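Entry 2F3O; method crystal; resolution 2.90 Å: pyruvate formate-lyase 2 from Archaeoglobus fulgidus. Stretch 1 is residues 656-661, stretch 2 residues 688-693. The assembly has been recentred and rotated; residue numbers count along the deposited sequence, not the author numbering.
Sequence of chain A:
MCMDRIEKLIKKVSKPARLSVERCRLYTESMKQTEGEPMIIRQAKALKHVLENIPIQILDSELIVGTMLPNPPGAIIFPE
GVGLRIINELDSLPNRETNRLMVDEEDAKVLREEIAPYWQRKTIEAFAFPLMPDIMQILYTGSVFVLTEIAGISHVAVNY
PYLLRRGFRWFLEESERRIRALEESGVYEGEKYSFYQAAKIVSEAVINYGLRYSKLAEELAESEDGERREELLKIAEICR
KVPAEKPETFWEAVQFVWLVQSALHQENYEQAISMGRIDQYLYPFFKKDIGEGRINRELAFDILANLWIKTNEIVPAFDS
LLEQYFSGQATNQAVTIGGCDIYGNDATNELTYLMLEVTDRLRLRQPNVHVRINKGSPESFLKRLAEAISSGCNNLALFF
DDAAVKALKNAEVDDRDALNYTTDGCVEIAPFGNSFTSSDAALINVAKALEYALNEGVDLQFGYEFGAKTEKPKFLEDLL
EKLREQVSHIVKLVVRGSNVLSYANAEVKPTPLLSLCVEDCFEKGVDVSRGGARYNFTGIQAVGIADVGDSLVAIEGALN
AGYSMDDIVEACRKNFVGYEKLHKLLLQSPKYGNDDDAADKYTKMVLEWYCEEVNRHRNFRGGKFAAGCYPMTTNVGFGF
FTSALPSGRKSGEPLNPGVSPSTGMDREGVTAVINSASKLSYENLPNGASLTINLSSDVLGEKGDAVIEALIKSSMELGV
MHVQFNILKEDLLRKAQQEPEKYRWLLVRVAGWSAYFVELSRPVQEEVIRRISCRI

Stretch 1 656-661: NPGVSP
Stretch 2, residues 688-693: GASLTI

Residues 656-661 fold into a type II' β turn from Pro657 to Ser660, closed by Ser660 N to Pro657 O (3.0 Å). Asn656 (chi1 p, chi2 -81°) braces it, its ND2 donating to Ser660 O at 2.9 Å. Facing the turn, residues 688-693 run extended, Gly688 at 99/163, Ala689 at -137/148 and Ser690 to Ile693 near -110/115, becoming strand at Thr692. The chains run in the same direction, CA atoms of Gly658 and Ser690 4.8 Å apart, those of Ser660 and Leu691 5.2 Å.

Val659 (-101/19, chi1 m) covers the most surface. Its N donates to Ser690 O at 2.9 Å and 161°. Its CA-to-CB bond points sideways; CG1 and CG2 both approach Ala689 CB (4.1 and 4.2 Å), and CG2 also meets Leu691 CB (3.8 Å). Ser690 O also receives a CA-H...O contact from Gly658 CA at 3.4 Å. Gly658 (70/-132) suits the turn's positive phi, and a CB there would lie 2.1 Å from Ser690 O, a clash.

The CA-to-CB bond of Ser660 (-94/141, chi1 m) points toward the extended segment. Its OG accepts from Thr692 N at 2.9 Å and 165°, satisfying a backbone amide, and lies 3.4 Å from Leu691 CD1 (chi1 t, chi2 p). Ser690 (chi1 t) offers its carbonyl to Val659 N; its OG bonds elsewhere in the structure.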

# COMPACT_ATOMS: atom_id res chain seq x y z
N ASN A 656 34.87 14.90 -25.90
CA ASN A 656 35.59 13.68 -25.60
C ASN A 656 34.63 12.50 -25.48
O ASN A 656 33.48 12.67 -25.07
CB ASN A 656 36.44 13.82 -24.35
CG ASN A 656 35.64 13.84 -23.09
OD1 ASN A 656 35.06 14.87 -22.72
ND2 ASN A 656 35.60 12.70 -22.40
N PRO A 657 35.08 11.29 -25.87
CA PRO A 657 34.17 10.17 -25.89
C PRO A 657 34.21 9.28 -24.63
O PRO A 657 35.23 8.61 -24.35
CB PRO A 657 34.62 9.39 -27.12
CG PRO A 657 36.09 9.77 -27.31
CD PRO A 657 36.41 10.90 -26.36
N GLY A 658 33.10 9.25 -23.90
CA GLY A 658 32.98 8.40 -22.72
C GLY A 658 33.86 8.91 -21.61
O GLY A 658 33.88 10.11 -21.32
N VAL A 659 34.61 8.00 -21.01
CA VAL A 659 35.57 8.39 -19.99
C VAL A 659 36.97 8.43 -20.59
O VAL A 659 37.97 8.40 -19.87
CB VAL A 659 35.50 7.46 -18.76
CG1 VAL A 659 34.18 7.65 -18.06
CG2 VAL A 659 35.67 6.01 -19.15
N SER A 660 37.03 8.52 -21.92
CA SER A 660 38.30 8.60 -22.61
C SER A 660 38.64 10.08 -22.84
O SER A 660 37.75 10.89 -23.11
CB SER A 660 38.24 7.82 -23.93
OG SER A 660 37.72 6.51 -23.77
N PRO A 661 39.94 10.44 -22.69
CA PRO A 661 40.46 11.80 -22.82
C PRO A 661 40.20 12.43 -24.17
O PRO A 661 39.89 11.73 -25.13
CB PRO A 661 41.97 11.62 -22.64
CG PRO A 661 42.23 10.18 -22.80
CD PRO A 661 41.01 9.50 -22.32
N GLY A 688 26.98 2.22 -16.62
CA GLY A 688 28.17 1.88 -17.41
C GLY A 688 29.06 3.04 -17.83
O GLY A 688 28.64 4.20 -17.80
N ALA A 689 30.29 2.73 -18.23
CA ALA A 689 31.21 3.74 -18.74
C ALA A 689 31.93 3.21 -19.95
O ALA A 689 32.17 2.02 -20.05
CB ALA A 689 32.22 4.12 -17.70
N SER A 690 32.27 4.08 -20.89
CA SER A 690 33.02 3.66 -22.06
C SER A 690 34.43 4.22 -22.10
O SER A 690 34.62 5.43 -22.25
CB SER A 690 32.29 4.06 -23.33
OG SER A 690 33.15 4.00 -24.45
N LEU A 691 35.41 3.33 -21.95
CA LEU A 691 36.81 3.66 -22.16
C LEU A 691 37.36 2.92 -23.38
O LEU A 691 37.40 1.69 -23.40
CB LEU A 691 37.64 3.32 -20.92
CG LEU A 691 39.15 3.48 -21.05
CD1 LEU A 691 39.49 4.94 -21.32
CD2 LEU A 691 39.85 2.96 -19.81
N THR A 692 37.77 3.68 -24.40
CA THR A 692 38.36 3.09 -25.61
C THR A 692 39.84 3.39 -25.72
O THR A 692 40.24 4.56 -25.70
CB THR A 692 37.74 3.68 -26.84
OG1 THR A 692 36.34 3.80 -26.64
CG2 THR A 692 38.03 2.81 -28.05
N ILE A 693 40.66 2.36 -25.86
CA ILE A 693 42.11 2.54 -26.00
C ILE A 693 42.59 2.16 -27.41
O ILE A 693 42.53 1.01 -27.81
CB ILE A 693 42.87 1.76 -24.90
CG1 ILE A 693 42.68 2.47 -23.56
CG2 ILE A 693 44.36 1.67 -25.20
CD1 ILE A 693 42.97 3.95 -23.64